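Long-range contacts in putative uncharacterized protein (Ustilago maydis, PDB 4GNX), which binds single-stranded DNA as a subunit of replication protein A, through a chain of OB-fold domains, the last of which carries a zinc site: residues V22-I28 with Y65-E70; A84-F88 with I440-M444. One frame throughout, in Å; residues are numbered along the deposited sequence.

How the contacts relate
The two contacts illustrate how one OB fold is tied together internally and then joined to a distant part of its own chain. Contact 1 is the larger and partly buried; it lies wholly within the first OB domain, where strand 17-30 meets the loop between helix 59-64 and strand 73-77, and a lysine ammonium makes both hydrogen bonds. Contact 2 lies at the surface, between the loop after strand 80-83 of the same domain and the C-terminal end of the chain, and rests mainly on van der Waals contact. The centres of contacts 1 and 2 are about 22 Å apart. Phe88 of contact 2 sets a ring face against a thymine, whereas the nearest atom of contact 1 stays about 6 Å from the DNA.

Contact 1. Residues V22-I28 with Y65-E70; sequences VTSKSDI and YPLLQE
Lys25 NZ is gripped by two main-chain carbonyls and an aromatic face. It donates to Leu68 O at 2.7 Å, nearly in line with that C=O bond (172°), and to Tyr65 O, also at 2.7 Å, from a position tilted out of the carbonyl plane. The same nitrogen stands 3.7 Å from the centroid of the Tyr65 ring, only 8° off its normal, a cation-pi contact backed by a CH-pi contact from Lys25 CE. The lysine reaches this place because CG is anti to the backbone N and the chain bends at chi3 (100°).

Ile28 CD1 covers the opposite face of the ring, 3.7 Å from its centroid, while Ser26 O lies at the edge in the ring plane, 3.4 Å from Tyr65 CE1. The phenol ring is thus sandwiched between a cation and a methyl group, and Phe41 meets it edge-to-face. At the other end, Val22 packs on the backbone of Gln69 and Glu70, with Val22 CG2 4.3 Å from Leu68 CD2. Glu70 OE1 comes 3.1 Å from Lys25 N.

The two lysine bonds and the packing round Tyr65 fasten the loop that follows helix 59-64 to strand 17-30 of the OB barrel. Two carbonyl dipoles and the ring's pi cloud surround the ammonium group, an environment that would be expected to favour its protonated form.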
loop_
_atom_site.group_PDB
_atom_site.type_symbol
_atom_site.label_atom_id
_atom_site.label_comp_id
_atom_site.label_asym_id
_atom_site.label_seq_id
_atom_site.Cartn_x
_atom_site.Cartn_y
_atom_site.Cartn_z
ATOM N N VAL C 22 -10.316 -23.175 -19.611
ATOM C CA VAL C 22 -10.189 -22.881 -18.193
ATOM C C VAL C 22 -8.717 -22.819 -17.849
ATOM O O VAL C 22 -8.015 -23.805 -17.967
ATOM C CB VAL C 22 -10.830 -23.961 -17.311
ATOM C CG1 VAL C 22 -10.660 -23.579 -15.853
ATOM C CG2 VAL C 22 -12.304 -24.149 -17.650
ATOM N N THR C 23 -8.253 -21.646 -17.434
ATOM C CA THR C 23 -6.867 -21.491 -17.044
ATOM C C THR C 23 -6.667 -21.742 -15.562
ATOM O O THR C 23 -5.598 -22.194 -15.170
ATOM C CB THR C 23 -6.360 -20.101 -17.352
ATOM O OG1 THR C 23 -7.159 -19.168 -16.629
ATOM C CG2 THR C 23 -6.457 -19.838 -18.834
ATOM N N SER C 24 -7.669 -21.435 -14.734
ATOM C CA SER C 24 -7.598 -21.759 -13.306
ATOM C C SER C 24 -8.966 -21.872 -12.683
ATOM O O SER C 24 -9.940 -21.299 -13.169
ATOM C CB SER C 24 -6.824 -20.702 -12.540
ATOM O OG SER C 24 -7.628 -19.548 -12.402
ATOM N N LYS C 25 -9.017 -22.578 -11.569
ATOM C CA LYS C 25 -10.265 -22.919 -10.921
ATOM C C LYS C 25 -10.077 -22.811 -9.420
ATOM O O LYS C 25 -9.079 -23.260 -8.872
ATOM C CB LYS C 25 -10.664 -24.349 -11.313
ATOM C CG LYS C 25 -11.941 -24.888 -10.667
ATOM C CD LYS C 25 -12.568 -26.042 -11.461
ATOM C CE LYS C 25 -12.237 -27.412 -10.881
ATOM N NZ LYS C 25 -13.277 -28.446 -11.152
ATOM N N SER C 26 -11.031 -22.201 -8.747
ATOM C CA SER C 26 -10.926 -22.028 -7.315
ATOM C C SER C 26 -11.320 -23.328 -6.645
ATOM O O SER C 26 -11.944 -24.183 -7.269
ATOM C CB SER C 26 -11.898 -20.955 -6.874
ATOM O OG SER C 26 -13.208 -21.479 -6.928
ATOM N N ASP C 27 -10.965 -23.474 -5.373
ATOM C CA ASP C 27 -11.635 -24.446 -4.518
ATOM C C ASP C 27 -13.097 -24.044 -4.317
ATOM O O ASP C 27 -13.551 -22.988 -4.788
ATOM C CB ASP C 27 -10.920 -24.568 -3.174
ATOM C CG ASP C 27 -9.567 -25.251 -3.297
ATOM O OD1 ASP C 27 -9.246 -25.686 -4.425
ATOM O OD2 ASP C 27 -8.825 -25.354 -2.281
ATOM N N ILE C 28 -13.842 -24.898 -3.634
ATOM C CA ILE C 28 -15.205 -24.559 -3.289
ATOM C C ILE C 28 -15.192 -23.778 -1.978
ATOM O O ILE C 28 -14.663 -24.239 -0.966
ATOM C CB ILE C 28 -16.088 -25.809 -3.238
ATOM C CG1 ILE C 28 -16.258 -26.354 -4.657
ATOM C CG2 ILE C 28 -17.433 -25.490 -2.616
ATOM C CD1 ILE C 28 -16.756 -27.782 -4.726
ATOM N N TYR C 65 -19.037 -27.592 -11.111
ATOM C CA TYR C 65 -17.712 -27.759 -10.528
ATOM C C TYR C 65 -17.057 -29.032 -11.053
ATOM O O TYR C 65 -15.923 -28.977 -11.538
ATOM C CB TYR C 65 -17.703 -27.734 -8.998
ATOM C CG TYR C 65 -16.292 -27.771 -8.446
ATOM C CD1 TYR C 65 -15.541 -26.597 -8.327
ATOM C CD2 TYR C 65 -15.690 -28.975 -8.081
ATOM C CE1 TYR C 65 -14.241 -26.619 -7.835
ATOM C CE2 TYR C 65 -14.390 -29.007 -7.595
ATOM C CZ TYR C 65 -13.671 -27.829 -7.474
ATOM O OH TYR C 65 -12.380 -27.848 -6.992
ATOM N N PRO C 66 -17.773 -30.176 -10.979
ATOM C CA PRO C 66 -17.178 -31.404 -11.503
ATOM C C PRO C 66 -16.892 -31.273 -12.990
ATOM O O PRO C 66 -15.872 -31.749 -13.465
ATOM C CB PRO C 66 -18.271 -32.449 -11.269
ATOM C CG PRO C 66 -19.106 -31.893 -10.171
ATOM C CD PRO C 66 -19.119 -30.420 -10.430
ATOM N N LEU C 67 -17.773 -30.581 -13.696
ATOM C CA LEU C 67 -17.736 -30.497 -15.151
ATOM C C LEU C 67 -16.557 -29.725 -15.749
ATOM O O LEU C 67 -16.142 -29.999 -16.871
ATOM C CB LEU C 67 -19.060 -29.900 -15.647
ATOM C CG LEU C 67 -19.375 -29.762 -17.137
ATOM C CD1 LEU C 67 -19.185 -31.075 -17.888
ATOM C CD2 LEU C 67 -20.796 -29.254 -17.299
ATOM N N LEU C 68 -16.023 -28.754 -15.017
ATOM C CA LEU C 68 -14.998 -27.881 -15.591
ATOM C C LEU C 68 -13.615 -28.210 -15.048
ATOM O O LEU C 68 -13.409 -28.229 -13.837
ATOM C CB LEU C 68 -15.338 -26.409 -15.336
ATOM C CG LEU C 68 -16.577 -25.790 -15.991
ATOM C CD1 LEU C 68 -16.951 -24.507 -15.261
ATOM C CD2 LEU C 68 -16.345 -25.522 -17.471
ATOM N N GLN C 69 -12.670 -28.465 -15.945
ATOM C CA GLN C 69 -11.339 -28.908 -15.537
ATOM C C GLN C 69 -10.259 -28.087 -16.219
ATOM O O GLN C 69 -10.361 -27.805 -17.413
ATOM C CB GLN C 69 -11.162 -30.401 -15.831
ATOM C CG GLN C 69 -12.017 -31.302 -14.957
ATOM C CD GLN C 69 -11.958 -32.756 -15.388
ATOM O OE1 GLN C 69 -11.153 -33.138 -16.252
ATOM N NE2 GLN C 69 -12.812 -33.587 -14.784
ATOM N N GLU C 70 -9.227 -27.709 -15.466
ATOM C CA GLU C 70 -8.190 -26.811 -15.993
ATOM C C GLU C 70 -7.520 -27.265 -17.289
ATOM O O GLU C 70 -7.273 -28.441 -17.505
ATOM C CB GLU C 70 -7.147 -26.375 -14.941
ATOM C CG GLU C 70 -7.237 -27.011 -13.558
ATOM C CD GLU C 70 -6.646 -26.119 -12.464
ATOM O OE1 GLU C 70 -7.138 -24.982 -12.277
ATOM O OE2 GLU C 70 -5.685 -26.553 -11.784
#

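Contact 2. Residues A84-F88 with I440-M444; sequences AKKQF and IRAYM. With nucleotides of chain G.
Lys86 and Gln87 press their side chains against the Ala442 carbonyl, the main van der Waals contact. Gln87 CG and Lys86 CB rest against Ala442 O, the latter at 3.6 Å. The extended chain of Lys86 then runs alongside the turn from Arg441 to Met444, Lys86 CD lying 3.8 Å from Arg441 O. At its tip, Lys86 NZ lies 3.8 Å from Met444 O. That turn is a type I beta turn at the C-terminal end of the chain.

An amide-on-ring contact comes next. Gln87 bends at chi2 (-140°), and its OE1 sits over one face of Tyr443, offset toward the rim, with NE2 beside CD2 and CE2 and the two planes 60° apart. The hydroxyl of Tyr443 bonds to Gln133 of another protein chain.

Nucleic-acid contacts occupy the other side of the 84-88 loop. Phe88 lays a ring face against the thymine of DT3 of chain G, while Gln87 O meets the methyl C7 of DT5 of chain G at 3.6 Å. Lys85 NZ makes a salt bridge to a phosphate of the DNA.

Lys85 and Phe88 thus face the DNA, Lys86 faces the C-terminal turn, and Gln87 serves both, its side chain on Tyr443 and its carbonyl at DT5. The protein segments meet mainly by van der Waals contact, though the lysine charge may be drawn to the chain's terminal carboxylate.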
loop_
_atom_site.group_PDB
_atom_site.type_symbol
_atom_site.label_atom_id
_atom_site.label_comp_id
_atom_site.label_asym_id
_atom_site.label_seq_id
_atom_site.Cartn_x
_atom_site.Cartn_y
_atom_site.Cartn_z
ATOM N N ALA C 84 -17.597 -6.723 -12.744
ATOM C CA ALA C 84 -16.539 -7.470 -12.080
ATOM C C ALA C 84 -16.367 -6.979 -10.654
ATOM O O ALA C 84 -16.451 -5.776 -10.405
ATOM C CB ALA C 84 -15.246 -7.332 -12.847
ATOM N N LYS C 85 -16.162 -7.893 -9.708
ATOM C CA LYS C 85 -15.718 -7.484 -8.371
ATOM C C LYS C 85 -14.218 -7.692 -8.271
ATOM O O LYS C 85 -13.751 -8.771 -7.912
ATOM C CB LYS C 85 -16.419 -8.274 -7.285
ATOM C CG LYS C 85 -17.918 -8.178 -7.364
ATOM C CD LYS C 85 -18.521 -8.567 -6.039
ATOM C CE LYS C 85 -20.009 -8.808 -6.176
ATOM N NZ LYS C 85 -20.630 -8.850 -4.822
ATOM N N LYS C 86 -13.463 -6.654 -8.608
ATOM C CA LYS C 86 -12.004 -6.751 -8.748
ATOM C C LYS C 86 -11.242 -7.007 -7.439
ATOM O O LYS C 86 -10.082 -7.434 -7.468
ATOM C CB LYS C 86 -11.465 -5.517 -9.469
ATOM C CG LYS C 86 -11.846 -5.493 -10.934
ATOM C CD LYS C 86 -11.812 -4.079 -11.450
ATOM C CE LYS C 86 -12.121 -4.039 -12.926
ATOM N NZ LYS C 86 -11.811 -2.682 -13.445
ATOM N N GLN C 87 -11.893 -6.775 -6.301
ATOM C CA GLN C 87 -11.307 -7.129 -5.003
ATOM C C GLN C 87 -11.053 -8.630 -4.895
ATOM O O GLN C 87 -10.244 -9.078 -4.081
ATOM C CB GLN C 87 -12.208 -6.681 -3.858
ATOM C CG GLN C 87 -12.764 -5.298 -4.078
ATOM C CD GLN C 87 -12.809 -4.450 -2.824
ATOM O OE1 GLN C 87 -11.802 -4.276 -2.120
ATOM N NE2 GLN C 87 -13.985 -3.898 -2.544
ATOM N N PHE C 88 -11.743 -9.398 -5.728
ATOM C CA PHE C 88 -11.700 -10.850 -5.680
ATOM C C PHE C 88 -11.120 -11.422 -6.977
ATOM O O PHE C 88 -11.465 -12.520 -7.380
ATOM C CB PHE C 88 -13.120 -11.408 -5.506
ATOM C CG PHE C 88 -13.791 -11.017 -4.225
ATOM C CD1 PHE C 88 -14.627 -9.904 -4.173
ATOM C CD2 PHE C 88 -13.613 -11.772 -3.069
ATOM C CE1 PHE C 88 -15.251 -9.539 -2.985
ATOM C CE2 PHE C 88 -14.245 -11.416 -1.876
ATOM C CZ PHE C 88 -15.063 -10.296 -1.837
ATOM N N ILE C 440 -6.924 1.071 -4.845
ATOM C CA ILE C 440 -8.156 1.760 -5.256
ATOM C C ILE C 440 -8.857 1.170 -6.503
ATOM O O ILE C 440 -10.079 0.920 -6.485
ATOM C CB ILE C 440 -7.906 3.276 -5.424
ATOM C CG1 ILE C 440 -7.473 3.892 -4.087
ATOM C CG2 ILE C 440 -9.149 3.966 -5.941
ATOM C CD1 ILE C 440 -6.872 5.271 -4.178
ATOM N N ARG C 441 -8.093 0.938 -7.568
ATOM C CA ARG C 441 -8.659 0.363 -8.794
ATOM C C ARG C 441 -9.444 -0.923 -8.529
ATOM O O ARG C 441 -10.346 -1.270 -9.295
ATOM C CB ARG C 441 -7.575 0.088 -9.832
ATOM C CG ARG C 441 -6.874 1.326 -10.351
ATOM C CD ARG C 441 -7.647 1.970 -11.479
ATOM N NE ARG C 441 -6.933 3.107 -12.068
ATOM C CZ ARG C 441 -7.504 4.045 -12.823
ATOM N NH1 ARG C 441 -8.812 3.971 -13.088
ATOM N NH2 ARG C 441 -6.772 5.054 -13.304
ATOM N N ALA C 442 -9.100 -1.623 -7.444
ATOM C CA ALA C 442 -9.814 -2.839 -7.026
ATOM C C ALA C 442 -11.242 -2.575 -6.507
ATOM O O ALA C 442 -12.064 -3.486 -6.508
ATOM C CB ALA C 442 -9.006 -3.614 -6.008
ATOM N N TYR C 443 -11.526 -1.343 -6.087
ATOM C CA TYR C 443 -12.872 -0.913 -5.746
ATOM C C TYR C 443 -13.589 -0.263 -6.936
ATOM O O TYR C 443 -14.747 0.120 -6.825
ATOM C CB TYR C 443 -12.831 0.119 -4.615
ATOM C CG TYR C 443 -12.341 -0.400 -3.288
ATOM C CD1 TYR C 443 -10.975 -0.360 -2.959
ATOM C CD2 TYR C 443 -13.239 -0.914 -2.343
ATOM C CE1 TYR C 443 -10.519 -0.829 -1.730
ATOM C CE2 TYR C 443 -12.792 -1.385 -1.119
ATOM C CZ TYR C 443 -11.434 -1.344 -0.817
ATOM O OH TYR C 443 -10.976 -1.815 0.396
ATOM N N MET C 444 -12.891 -0.092 -8.053
ATOM C CA MET C 444 -13.505 0.453 -9.273
ATOM C C MET C 444 -13.311 -0.490 -10.460
ATOM O O MET C 444 -14.237 -1.146 -10.914
ATOM C CB MET C 444 -12.866 1.773 -9.647
ATOM C CG MET C 444 -12.658 2.760 -8.521
ATOM S SD MET C 444 -11.354 3.923 -9.007
ATOM C CE MET C 444 -11.764 4.269 -10.725
ATOM P P DT G 3 -21.206 -12.128 0.370
ATOM O OP1 DT G 3 -21.546 -12.117 1.816
ATOM O OP2 DT G 3 -20.834 -10.866 -0.312
ATOM O "O5'" DT G 3 -20.022 -13.172 0.169
ATOM C "C5'" DT G 3 -19.892 -14.281 1.075
ATOM C "C4'" DT G 3 -18.497 -14.848 0.997
ATOM O "O4'" DT G 3 -18.159 -15.068 -0.391
ATOM C "C3'" DT G 3 -17.403 -13.941 1.563
ATOM O "O3'" DT G 3 -16.517 -14.740 2.355
ATOM C "C2'" DT G 3 -16.714 -13.395 0.325
ATOM C "C1'" DT G 3 -16.868 -14.550 -0.639
ATOM N N1 DT G 3 -16.788 -14.199 -2.070
ATOM C C2 DT G 3 -15.639 -14.538 -2.750
ATOM O O2 DT G 3 -14.687 -15.089 -2.219
ATOM N N3 DT G 3 -15.639 -14.191 -4.079
ATOM C C4 DT G 3 -16.653 -13.565 -4.781
ATOM O O4 DT G 3 -16.512 -13.328 -5.977
ATOM C C5 DT G 3 -17.836 -13.247 -4.004
ATOM C C7 DT G 3 -18.989 -12.568 -4.675
ATOM C C6 DT G 3 -17.842 -13.577 -2.707
ATOM P P DT G 5 -8.460 -10.950 1.632
ATOM O OP1 DT G 5 -7.878 -10.111 2.711
ATOM O OP2 DT G 5 -8.636 -10.359 0.275
ATOM O "O5'" DT G 5 -7.478 -12.206 1.506
ATOM C "C5'" DT G 5 -6.131 -12.047 0.995
ATOM C "C4'" DT G 5 -5.448 -13.380 0.765
ATOM O "O4'" DT G 5 -6.310 -14.271 0.016
ATOM C "C3'" DT G 5 -4.147 -13.304 -0.038
ATOM O "O3'" DT G 5 -3.253 -14.360 0.340
ATOM C "C2'" DT G 5 -4.614 -13.555 -1.461
ATOM C "C1'" DT G 5 -5.724 -14.572 -1.249
ATOM N N1 DT G 5 -6.795 -14.553 -2.268
ATOM C C2 DT G 5 -6.760 -15.510 -3.258
ATOM O O2 DT G 5 -5.882 -16.354 -3.338
ATOM N N3 DT G 5 -7.791 -15.435 -4.163
ATOM C C4 DT G 5 -8.835 -14.526 -4.172
ATOM O O4 DT G 5 -9.694 -14.588 -5.048
ATOM C C5 DT G 5 -8.810 -13.553 -3.102
ATOM C C7 DT G 5 -9.894 -12.524 -3.032
ATOM C C6 DT G 5 -7.804 -13.613 -2.219
#